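Side-chain contacts in cell division control protein Cdc48 (Mycobacterium smegmatis, PDB 5E7P), which probably binds and hydrolyses ATP as a Cdc48-type AAA ATPase, and is seen here with ADP bound: residues V39-P44 with A462-R467; I171-E176 with V433-A438; V233-A238 with A272-A277; V427-A432 with R467-S472. One frame throughout, in Å; residues are numbered along the deposited sequence.

Contact 1. Residues V39-P44 with A462-R467; sequences VVRLHP and ALTVIR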
# COMPACT_ATOMS: atom_id res chain seq x y z
N VAL A 39 -13.56 -13.87 -0.52
CA VAL A 39 -13.47 -13.63 -1.96
C VAL A 39 -14.77 -13.98 -2.68
O VAL A 39 -15.29 -15.09 -2.53
CB VAL A 39 -12.31 -14.43 -2.60
CG1 VAL A 39 -12.39 -14.38 -4.12
CG2 VAL A 39 -10.96 -13.90 -2.10
N VAL A 40 -15.29 -13.03 -3.46
CA VAL A 40 -16.46 -13.27 -4.29
C VAL A 40 -16.06 -13.27 -5.77
O VAL A 40 -15.32 -12.39 -6.22
CB VAL A 40 -17.57 -12.23 -4.02
CG1 VAL A 40 -17.04 -10.81 -4.17
CG2 VAL A 40 -18.77 -12.46 -4.93
N ARG A 41 -16.53 -14.27 -6.52
CA ARG A 41 -16.14 -14.43 -7.92
C ARG A 41 -17.08 -13.70 -8.89
O ARG A 41 -18.27 -14.01 -8.97
CB ARG A 41 -16.04 -15.91 -8.28
CG ARG A 41 -14.92 -16.67 -7.57
CD ARG A 41 -13.56 -16.28 -8.11
NE ARG A 41 -12.48 -16.90 -7.35
CZ ARG A 41 -11.20 -16.54 -7.44
NH1 ARG A 41 -10.83 -15.57 -8.26
NH2 ARG A 41 -10.28 -17.16 -6.70
N LEU A 42 -16.52 -12.75 -9.63
CA LEU A 42 -17.29 -11.96 -10.58
C LEU A 42 -16.72 -12.09 -11.99
O LEU A 42 -15.51 -12.23 -12.17
CB LEU A 42 -17.30 -10.49 -10.17
CG LEU A 42 -17.98 -10.15 -8.84
CD1 LEU A 42 -17.72 -8.70 -8.46
CD2 LEU A 42 -19.47 -10.42 -8.94
N HIS A 43 -17.59 -12.06 -12.98
CA HIS A 43 -17.17 -12.04 -14.38
C HIS A 43 -16.44 -10.73 -14.64
O HIS A 43 -16.78 -9.69 -14.07
CB HIS A 43 -18.38 -12.16 -15.30
CG HIS A 43 -18.04 -12.49 -16.71
ND1 HIS A 43 -17.65 -11.54 -17.63
CD2 HIS A 43 -18.03 -13.68 -17.38
CE1 HIS A 43 -17.41 -12.12 -18.79
NE2 HIS A 43 -17.64 -13.42 -18.66
N PRO A 44 -15.41 -10.77 -15.50
CA PRO A 44 -14.65 -9.56 -15.84
C PRO A 44 -15.52 -8.43 -16.39
O PRO A 44 -15.20 -7.26 -16.20
CB PRO A 44 -13.68 -10.05 -16.92
CG PRO A 44 -13.48 -11.49 -16.59
CD PRO A 44 -14.79 -11.98 -16.07
N ALA A 462 -2.53 -20.46 -4.49
CA ALA A 462 -2.67 -19.47 -3.44
C ALA A 462 -2.83 -18.07 -4.03
O ALA A 462 -3.53 -17.23 -3.47
CB ALA A 462 -1.47 -19.51 -2.50
N LEU A 463 -2.19 -17.84 -5.17
CA LEU A 463 -2.23 -16.53 -5.82
C LEU A 463 -3.64 -16.17 -6.31
O LEU A 463 -3.91 -15.00 -6.60
CB LEU A 463 -1.24 -16.48 -6.99
CG LEU A 463 0.23 -16.70 -6.64
CD1 LEU A 463 1.11 -16.54 -7.87
CD2 LEU A 463 0.67 -15.75 -5.54
N THR A 464 -4.51 -17.16 -6.41
CA THR A 464 -5.88 -16.91 -6.87
C THR A 464 -6.78 -16.40 -5.75
O THR A 464 -7.90 -15.96 -6.01
CB THR A 464 -6.52 -18.18 -7.48
OG1 THR A 464 -6.81 -19.12 -6.44
CG2 THR A 464 -5.59 -18.81 -8.51
N VAL A 465 -6.30 -16.44 -4.51
CA VAL A 465 -7.12 -16.04 -3.36
C VAL A 465 -6.47 -15.02 -2.42
O VAL A 465 -7.14 -14.43 -1.58
CB VAL A 465 -7.57 -17.26 -2.52
CG1 VAL A 465 -8.55 -18.12 -3.31
CG2 VAL A 465 -6.36 -18.08 -2.08
N ILE A 466 -5.16 -14.82 -2.55
CA ILE A 466 -4.46 -13.90 -1.67
C ILE A 466 -4.30 -12.51 -2.28
O ILE A 466 -3.61 -12.34 -3.29
CB ILE A 466 -3.07 -14.44 -1.27
CG1 ILE A 466 -3.20 -15.77 -0.53
CG2 ILE A 466 -2.33 -13.42 -0.41
CD1 ILE A 466 -4.09 -15.69 0.70
N ARG A 467 -4.93 -11.52 -1.66
CA ARG A 467 -4.80 -10.14 -2.12
C ARG A 467 -3.61 -9.46 -1.47
O ARG A 467 -3.48 -9.44 -0.24
CB ARG A 467 -6.07 -9.34 -1.83
CG ARG A 467 -5.98 -7.90 -2.30
CD ARG A 467 -7.27 -7.14 -2.10
NE ARG A 467 -7.58 -6.90 -0.69
CZ ARG A 467 -8.55 -6.09 -0.27
NH1 ARG A 467 -9.29 -5.43 -1.15
NH2 ARG A 467 -8.77 -5.92 1.03
O HOH W 1 -8.84 -14.15 -8.66

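Contact 2. Residues I171-E176 with V433-A438; sequences ITWTSE and VVREGA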
# COMPACT_ATOMS: atom_id res chain seq x y z
N ILE A 171 1.13 -20.73 11.55
CA ILE A 171 -0.28 -20.81 11.90
C ILE A 171 -0.44 -21.25 13.36
O ILE A 171 -0.20 -22.40 13.71
CB ILE A 171 -1.05 -21.77 10.97
CG1 ILE A 171 -0.99 -21.26 9.53
CG2 ILE A 171 -2.50 -21.90 11.43
CD1 ILE A 171 -1.79 -22.09 8.56
N THR A 172 -0.85 -20.31 14.21
CA THR A 172 -1.01 -20.56 15.63
C THR A 172 -2.49 -20.64 16.00
O THR A 172 -2.90 -21.49 16.79
CB THR A 172 -0.34 -19.46 16.47
OG1 THR A 172 1.06 -19.41 16.14
CG2 THR A 172 -0.50 -19.74 17.96
N TRP A 173 -3.28 -19.74 15.43
CA TRP A 173 -4.71 -19.67 15.70
C TRP A 173 -5.45 -20.88 15.12
O TRP A 173 -4.90 -21.64 14.33
CB TRP A 173 -5.29 -18.39 15.11
CG TRP A 173 -5.02 -18.23 13.65
CD1 TRP A 173 -5.85 -18.56 12.62
CD2 TRP A 173 -3.83 -17.70 13.05
NE1 TRP A 173 -5.26 -18.27 11.42
CE2 TRP A 173 -4.01 -17.74 11.65
CE3 TRP A 173 -2.63 -17.20 13.56
CZ2 TRP A 173 -3.04 -17.30 10.76
CZ3 TRP A 173 -1.66 -16.76 12.67
CH2 TRP A 173 -1.88 -16.81 11.28
N THR A 174 -6.71 -21.04 15.53
CA THR A 174 -7.53 -22.15 15.06
C THR A 174 -8.62 -21.67 14.11
O THR A 174 -8.71 -20.48 13.82
CB THR A 174 -8.17 -22.90 16.24
OG1 THR A 174 -8.96 -21.99 17.02
CG2 THR A 174 -7.10 -23.52 17.12
N SER A 175 -9.44 -22.60 13.64
CA SER A 175 -10.50 -22.28 12.69
C SER A 175 -11.84 -22.04 13.39
O SER A 175 -12.75 -22.86 13.28
CB SER A 175 -10.65 -23.39 11.65
OG SER A 175 -11.02 -24.61 12.26
N GLU A 176 -11.94 -20.93 14.11
CA GLU A 176 -13.19 -20.59 14.79
C GLU A 176 -13.84 -19.37 14.15
O GLU A 176 -13.19 -18.35 13.91
CB GLU A 176 -12.94 -20.33 16.28
CG GLU A 176 -14.20 -19.98 17.05
CD GLU A 176 -13.93 -19.69 18.51
OE1 GLU A 176 -12.84 -20.07 19.00
OE2 GLU A 176 -14.80 -19.08 19.17
N VAL A 433 0.67 -15.98 1.35
CA VAL A 433 0.71 -16.88 0.21
C VAL A 433 1.18 -18.26 0.63
O VAL A 433 0.60 -19.28 0.25
CB VAL A 433 1.62 -16.33 -0.91
CG1 VAL A 433 1.94 -17.42 -1.93
CG2 VAL A 433 0.98 -15.13 -1.59
N VAL A 434 2.23 -18.30 1.45
CA VAL A 434 2.80 -19.56 1.92
C VAL A 434 1.87 -20.28 2.89
O VAL A 434 1.73 -21.51 2.83
CB VAL A 434 4.19 -19.34 2.56
CG1 VAL A 434 4.68 -20.61 3.24
CG2 VAL A 434 5.19 -18.89 1.50
N ARG A 435 1.22 -19.53 3.78
CA ARG A 435 0.26 -20.12 4.71
C ARG A 435 -0.89 -20.78 3.96
O ARG A 435 -1.33 -21.88 4.32
CB ARG A 435 -0.28 -19.08 5.70
CG ARG A 435 0.76 -18.52 6.65
CD ARG A 435 0.12 -17.89 7.88
NE ARG A 435 -0.85 -16.86 7.54
CZ ARG A 435 -0.54 -15.59 7.30
NH1 ARG A 435 0.73 -15.20 7.37
NH2 ARG A 435 -1.49 -14.72 6.99
N GLU A 436 -1.37 -20.11 2.92
CA GLU A 436 -2.43 -20.65 2.07
C GLU A 436 -1.93 -21.89 1.34
O GLU A 436 -2.67 -22.87 1.19
CB GLU A 436 -2.90 -19.60 1.07
CG GLU A 436 -3.94 -20.11 0.07
CD GLU A 436 -5.25 -20.48 0.73
OE1 GLU A 436 -5.60 -19.87 1.76
OE2 GLU A 436 -5.94 -21.39 0.21
N GLY A 437 -0.68 -21.85 0.91
CA GLY A 437 -0.06 -22.98 0.23
C GLY A 437 -0.00 -24.20 1.14
O GLY A 437 -0.11 -25.33 0.68
N ALA A 438 0.17 -23.95 2.43
CA ALA A 438 0.22 -25.02 3.42
C ALA A 438 -1.16 -25.65 3.61
O ALA A 438 -1.27 -26.83 3.95
CB ALA A 438 0.75 -24.50 4.75

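Contact 3. Residues V233-A238 with A272-A277; sequences VTHPQA and AGVGKA. With ADP (adenosine-5'-diphosphate), chain C; GOL (glycerol), chain F.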
# COMPACT_ATOMS: atom_id res chain seq x y z
N VAL A 233 19.31 -8.13 3.48
CA VAL A 233 19.44 -8.63 2.11
C VAL A 233 18.38 -8.06 1.17
O VAL A 233 18.61 -7.96 -0.03
CB VAL A 233 19.45 -10.18 2.04
CG1 VAL A 233 20.57 -10.75 2.91
CG2 VAL A 233 18.11 -10.75 2.45
N THR A 234 17.23 -7.67 1.72
CA THR A 234 16.20 -7.02 0.93
C THR A 234 15.94 -5.60 1.43
O THR A 234 15.27 -4.81 0.76
CB THR A 234 14.88 -7.80 0.92
OG1 THR A 234 14.24 -7.70 2.20
CG2 THR A 234 15.12 -9.26 0.57
N HIS A 235 16.47 -5.28 2.60
CA HIS A 235 16.34 -3.94 3.16
C HIS A 235 17.70 -3.36 3.53
O HIS A 235 18.12 -3.44 4.69
CB HIS A 235 15.40 -3.93 4.36
CG HIS A 235 13.95 -4.13 4.00
ND1 HIS A 235 13.14 -5.04 4.64
CD2 HIS A 235 13.18 -3.52 3.07
CE1 HIS A 235 11.93 -4.99 4.12
NE2 HIS A 235 11.93 -4.08 3.17
N PRO A 236 18.38 -2.76 2.55
CA PRO A 236 19.72 -2.19 2.71
C PRO A 236 19.73 -1.01 3.69
O PRO A 236 20.78 -0.63 4.19
CB PRO A 236 20.07 -1.69 1.30
CG PRO A 236 19.12 -2.40 0.39
CD PRO A 236 17.87 -2.58 1.18
N GLN A 237 18.55 -0.45 3.94
CA GLN A 237 18.42 0.67 4.86
C GLN A 237 18.68 0.25 6.30
O GLN A 237 18.94 1.09 7.16
CB GLN A 237 17.02 1.30 4.74
CG GLN A 237 16.78 2.08 3.45
CD GLN A 237 16.35 1.20 2.28
OE1 GLN A 237 16.23 -0.02 2.41
NE2 GLN A 237 16.09 1.82 1.14
N ALA A 238 18.62 -1.05 6.56
CA ALA A 238 18.88 -1.59 7.89
C ALA A 238 20.34 -1.37 8.30
O ALA A 238 20.65 -1.22 9.48
CB ALA A 238 18.52 -3.06 7.95
N ALA A 272 2.92 -0.89 3.56
CA ALA A 272 2.35 -1.67 4.64
C ALA A 272 2.78 -3.14 4.55
O ALA A 272 2.65 -3.76 3.50
CB ALA A 272 0.83 -1.55 4.64
N GLY A 273 3.30 -3.67 5.65
CA GLY A 273 3.71 -5.06 5.70
C GLY A 273 4.99 -5.35 4.96
O GLY A 273 5.32 -6.51 4.70
N VAL A 274 5.73 -4.30 4.62
CA VAL A 274 6.99 -4.47 3.91
C VAL A 274 8.07 -5.03 4.84
O VAL A 274 9.05 -5.62 4.39
CB VAL A 274 7.47 -3.16 3.26
CG1 VAL A 274 8.13 -2.25 4.29
CG2 VAL A 274 8.42 -3.45 2.11
N GLY A 275 7.87 -4.85 6.15
CA GLY A 275 8.78 -5.38 7.14
C GLY A 275 9.51 -4.32 7.95
O GLY A 275 10.66 -4.51 8.34
N LYS A 276 8.84 -3.20 8.21
CA LYS A 276 9.45 -2.11 8.96
C LYS A 276 9.70 -2.46 10.43
O LYS A 276 10.78 -2.21 10.96
CB LYS A 276 8.59 -0.85 8.86
CG LYS A 276 8.41 -0.32 7.45
CD LYS A 276 7.55 0.93 7.44
CE LYS A 276 6.16 0.66 7.96
NZ LYS A 276 5.41 -0.28 7.08
N ALA A 277 8.70 -3.03 11.09
CA ALA A 277 8.82 -3.37 12.50
C ALA A 277 9.79 -4.52 12.71
O ALA A 277 10.57 -4.52 13.67
CB ALA A 277 7.45 -3.70 13.09
PB ADP C . 5.48 -3.40 8.65
O1B ADP C . 4.03 -3.09 8.41
O2B ADP C . 5.94 -3.15 10.06
O3B ADP C . 6.42 -2.87 7.60
PA ADP C . 6.10 -5.98 9.63
O1A ADP C . 5.06 -6.08 10.72
O2A ADP C . 7.51 -5.55 9.99
O3A ADP C . 5.50 -5.00 8.50
O5' ADP C . 6.14 -7.39 8.88
C5' ADP C . 5.05 -7.71 8.02
C4' ADP C . 4.62 -9.13 8.37
O4' ADP C . 5.48 -10.05 7.72
C3' ADP C . 4.74 -9.36 9.87
O3' ADP C . 3.50 -9.87 10.39
C2' ADP C . 5.84 -10.38 10.04
O2' ADP C . 5.40 -11.42 10.94
C1' ADP C . 6.07 -10.95 8.66
N9 ADP C . 7.52 -11.06 8.35
C8 ADP C . 8.34 -10.03 8.05
N7 ADP C . 9.60 -10.48 7.81
C5 ADP C . 9.59 -11.82 7.94
C6 ADP C . 10.57 -12.93 7.83
N6 ADP C . 11.86 -12.68 7.51
N1 ADP C . 10.14 -14.19 8.06
C2 ADP C . 8.86 -14.45 8.38
N3 ADP C . 7.91 -13.50 8.49
C4 ADP C . 8.21 -12.19 8.30
C1 GOL F . 12.29 -7.25 7.53
O1 GOL F . 12.68 -6.03 6.94
C2 GOL F . 11.85 -8.25 6.46
O2 GOL F . 10.46 -8.40 6.50
C3 GOL F . 12.51 -9.60 6.71
O3 GOL F . 13.48 -9.84 5.72

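Contact 4. Residues V427-A432 with R467-S472; sequences VADLAA and RPLSRS. With ADP (adenosine-5'-diphosphate), chain C.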
# COMPACT_ATOMS: atom_id res chain seq x y z
N VAL A 427 6.41 -8.86 2.00
CA VAL A 427 6.68 -10.09 2.75
C VAL A 427 5.44 -10.60 3.48
O VAL A 427 5.22 -11.81 3.59
CB VAL A 427 7.88 -9.92 3.72
CG1 VAL A 427 7.63 -8.79 4.71
CG2 VAL A 427 8.17 -11.23 4.45
N ALA A 428 4.62 -9.66 3.97
CA ALA A 428 3.38 -10.01 4.66
C ALA A 428 2.47 -10.81 3.74
O ALA A 428 1.90 -11.83 4.14
CB ALA A 428 2.68 -8.75 5.15
N ASP A 429 2.35 -10.35 2.50
CA ASP A 429 1.53 -11.03 1.50
C ASP A 429 2.12 -12.38 1.15
O ASP A 429 1.41 -13.38 1.08
CB ASP A 429 1.42 -10.18 0.24
CG ASP A 429 0.89 -8.78 0.52
OD1 ASP A 429 0.02 -8.64 1.41
OD2 ASP A 429 1.33 -7.83 -0.16
N LEU A 430 3.44 -12.41 0.94
CA LEU A 430 4.15 -13.63 0.59
C LEU A 430 4.02 -14.67 1.70
O LEU A 430 3.88 -15.86 1.44
CB LEU A 430 5.63 -13.33 0.32
CG LEU A 430 5.91 -12.42 -0.88
CD1 LEU A 430 7.35 -11.94 -0.86
CD2 LEU A 430 5.61 -13.15 -2.18
N ALA A 431 4.05 -14.20 2.95
CA ALA A 431 3.84 -15.07 4.10
C ALA A 431 2.43 -15.66 4.05
O ALA A 431 2.24 -16.86 4.27
CB ALA A 431 4.05 -14.31 5.39
N ALA A 432 1.45 -14.82 3.74
CA ALA A 432 0.07 -15.27 3.59
C ALA A 432 -0.07 -16.24 2.42
O ALA A 432 -0.84 -17.19 2.49
CB ALA A 432 -0.86 -14.08 3.41
N ARG A 467 -4.93 -11.52 -1.66
CA ARG A 467 -4.80 -10.14 -2.12
C ARG A 467 -3.61 -9.46 -1.47
O ARG A 467 -3.48 -9.44 -0.24
CB ARG A 467 -6.07 -9.34 -1.83
CG ARG A 467 -5.98 -7.90 -2.30
CD ARG A 467 -7.27 -7.14 -2.10
NE ARG A 467 -7.58 -6.90 -0.69
CZ ARG A 467 -8.55 -6.09 -0.27
NH1 ARG A 467 -9.29 -5.43 -1.15
NH2 ARG A 467 -8.77 -5.92 1.03
N PRO A 468 -2.71 -8.90 -2.30
CA PRO A 468 -1.59 -8.11 -1.78
C PRO A 468 -2.10 -6.89 -1.03
O PRO A 468 -3.08 -6.28 -1.44
CB PRO A 468 -0.83 -7.69 -3.05
CG PRO A 468 -1.83 -7.81 -4.15
CD PRO A 468 -2.72 -8.95 -3.77
N LEU A 469 -1.42 -6.56 0.07
CA LEU A 469 -1.79 -5.43 0.92
C LEU A 469 -1.84 -4.13 0.12
O LEU A 469 -2.61 -3.23 0.43
CB LEU A 469 -0.80 -5.32 2.08
CG LEU A 469 -1.35 -5.01 3.47
CD1 LEU A 469 -2.48 -5.96 3.82
CD2 LEU A 469 -0.24 -5.11 4.51
N SER A 470 -1.02 -4.05 -0.92
CA SER A 470 -0.98 -2.87 -1.78
C SER A 470 -2.28 -2.67 -2.56
O SER A 470 -2.51 -1.61 -3.13
CB SER A 470 0.19 -2.98 -2.76
OG SER A 470 0.05 -4.12 -3.58
N ARG A 471 -3.13 -3.70 -2.59
CA ARG A 471 -4.41 -3.61 -3.29
C ARG A 471 -5.60 -3.55 -2.34
O ARG A 471 -6.75 -3.67 -2.77
CB ARG A 471 -4.58 -4.79 -4.24
CG ARG A 471 -3.53 -4.87 -5.33
CD ARG A 471 -3.75 -3.81 -6.39
NE ARG A 471 -4.73 -4.24 -7.38
CZ ARG A 471 -4.43 -4.96 -8.46
NH1 ARG A 471 -3.17 -5.32 -8.69
NH2 ARG A 471 -5.38 -5.31 -9.31
N SER A 472 -5.34 -3.35 -1.05
CA SER A 472 -6.39 -3.44 -0.04
C SER A 472 -7.04 -2.10 0.28
O SER A 472 -7.97 -2.03 1.08
CB SER A 472 -5.83 -4.06 1.25
OG SER A 472 -4.92 -3.19 1.90
PB ADP C . 5.48 -3.40 8.65
O1B ADP C . 4.03 -3.09 8.41
O2B ADP C . 5.94 -3.15 10.06
O3B ADP C . 6.42 -2.87 7.60
PA ADP C . 6.10 -5.98 9.63
O1A ADP C . 5.06 -6.08 10.72
O2A ADP C . 7.51 -5.55 9.99
O3A ADP C . 5.50 -5.00 8.50
O5' ADP C . 6.14 -7.39 8.88
C5' ADP C . 5.05 -7.71 8.02
C4' ADP C . 4.62 -9.13 8.37
O4' ADP C . 5.48 -10.05 7.72
C3' ADP C . 4.74 -9.36 9.87
O3' ADP C . 3.50 -9.87 10.39
C2' ADP C . 5.84 -10.38 10.04
O2' ADP C . 5.40 -11.42 10.94
C1' ADP C . 6.07 -10.95 8.66
N9 ADP C . 7.52 -11.06 8.35
C8 ADP C . 8.34 -10.03 8.05
N7 ADP C . 9.60 -10.48 7.81
C5 ADP C . 9.59 -11.82 7.94
C6 ADP C . 10.57 -12.93 7.83
N6 ADP C . 11.86 -12.68 7.51
N1 ADP C . 10.14 -14.19 8.06
C2 ADP C . 8.86 -14.45 8.38
N3 ADP C . 7.91 -13.50 8.49
C4 ADP C . 8.21 -12.19 8.30
O HOH W 2 1.39 -5.41 -0.89
O HOH W 3 -2.18 -10.30 2.59

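Contact 1. Residues V39-P44 with A462-R467
Arg41 reaches from strand 39-42 to the backbone of Thr464, tying the Cdc48 N-terminal domain, of the double-psi beta-barrel class, to the loop that leaves helix 456-462. Its CG stands opposite the carbonyl carbon, and a bend at chi2 (-72°) swings the rest of the chain toward the loop, so that the guanidinium and not the aliphatic stem makes the contact. NH2 donates to Thr464 O at 2.8 Å. The carbonyl oxygen lies at the guanidinium edge, tilted 21° from its plane, and the nitrogen rides above the carbonyl plane, 45° out of it and off the lone pairs. Val39 comes over one face of the Arg41 guanidinium, its CG1 4.0 Å above the plane and offset toward the rim. Val465 comes at the same group obliquely, its CG1 3.9 Å from Arg41 NH2, and the two valine methyls lie toward one side of the guanidinium. The other methyl of Val39 turns to the loop backbone, where Val39 CG2 meets Val465 O at 3.9 Å. Arg41, Val39 and Val465 are buried, while Thr464 is exposed. Further partners fix the rotation of the guanidinium: Asp34 makes a salt bridge to NH2, and Val72 O accepts from NH1. The Thr464 hydroxyl bonds back to Gly461 O within its own turn, and Val465 also packs on Glu436 and Arg440 of helix 427-448. A water extends the junction, accepting from Arg41 NH1 and returning a weak hydrogen bond of 3.3 Å to Thr464 O.

Contact 2. Residues I171-E176 with V433-A438
The kink of Arg435 at chi3 (-55°) and the chi1 of Trp173 (56°), which sets the indole between its own backbone N and carbonyl carbon, bring NE of the arginine and the indole together. The six-membered end of the indole points at the arginine. NE of Arg435 lies at the ring's edge, in its plane, 3.9 Å from Trp173 CH2. Seen from the other partner, the same CH2 sits over one face of the guanidinium; the two planes stand 74° apart, an edge-to-face approach and not a flat stack. Ile171 packs beside them, its extended chain bringing CG1 to 3.9 Å from Arg435 CD, so the aliphatic stem of the arginine is packed as well as its head. The CA of Ile171 also lies over one face of the indole, toward the rim, at a height of 4.3 Å. The indole is seated elsewhere by Thr129, Met132 and Ala133 of helix 127-133 and by a weak hydrogen bond from NE1 to Leu147 O. Val169 of helix 160-169 packs on Arg435 and Ala438. The arrangement joins helix 427-448, whose Arg435 side chain is about 7 Å from bound ADP, to the loop before strand 177-184 of the four-stranded sheet, probably the second part of a Cdc48-type N-terminal region.

Contact 3. Residues V233-A238 with A272-A277
His235 aims its side chain at the backbone of Val274 and Gly275. From CB, which points toward the phosphate loop, the chain leads to CG, held opposite the carbonyl carbon (chi1 -72°). ND1 turns to a glycerol, probably from the crystallisation liquor, at a doubtfully short 2.5 Å from its O1; that hydroxyl donates to Gly275 O at 2.9 Å, an apparent bridge between the two segments. Next round the ring, CE1 meets Val274 O edge-on and in the ring plane at 3.0 Å, and Gly275 CA obliquely at 4.4 Å. NE2, at the far end, packs against Val274 CG2 at 3.7 Å; its angle to Val274 O is too poor for a hydrogen bond. Thr234 OG1 lies over one face of the imidazole, toward the rim. The loop's other side faces ADP: Gly273 N bonds to O1B, Gly275 N to O3B and Ala277 N to O2B, while Lys276 adds NZ to O3B at 2.8 Å. Backbone N-H groups and one lysine gathered round a beta-phosphate at the start of helix 276-283 are the signature of the Walker A P-loop, with the edge of His235 packed against its Val274-Gly275 backbone, on the side away from the phosphates.

Contact 4. Residues V427-A432 with R467-S472
Asp429 OD1 takes the backbone N-H of Leu469 at 2.9 Å and a hydrogen bond of 3.0 Å from a water to the same OD1. The Leu469 nitrogen comes to OD1 from the syn side, 35° out of the carboxylate plane, with an N-H...O angle of 145°; it also lies 3.0 Å from Asp429 OD2 in a weak second bond, so one amide sits across both oxygens. With CG opposite the carbonyl carbon (chi1 -55°), the carboxylate leans off the helix toward the loop. OD2 is gripped further by Val426 N, just before the helix, and apparently by a second water, at a doubtfully short distance, which accepts from Ser470 N at 2.8 Å. The first water donates onward to Arg467 O. Around these bonds the contact is with carbon: Pro468 CA lies 3.4 Å from Asp429 OD2, and Leu469 CB touches Asp429 OD1 at 3.5 Å, the two side chains crossing at about a right angle. Leu469 is thus bound directly to the buried acid, Arg467 and apparently Ser470 through waters; so many donors probably favour its negative charge. Helix 427-448 is probably part of a helical lid, as in other AAA ATPases, and its first turn closes on the nucleotide: Val427 CG1 packs 3.6 Å from ADP C8, and Ala428 lies against the ribose. Leu469 begins a short 3-10 turn, fastened by Ser472 OG donating to Leu469 O at 2.7 Å. The Arg467 guanidinium is centred beneath Ser472 CA and bonds to Gly136 O and Trp55 O.

Contacts 3 and 4 adjoin beside ADP and both touch it, their centres about 14 Å apart: the P-loop holds the phosphates, the start of helix 427-448 lies along base and ribose, and the two touch where Gly273 O meets Val427 CG1 at 3.2 Å. Contact 4 passes into contact 2 along that same helix, centres about 14 Å apart, and into contact 1 through the shared Arg467, centres about 13 Å apart. Contacts 1 and 2 also touch, with Ala462 CB 3.6 Å from Glu436 CG. They join strand 39-42 and the 171-176 loop to the neighbouring 462-467 segment and helix 427-448, although contact 1 itself stays clear of the nucleotide.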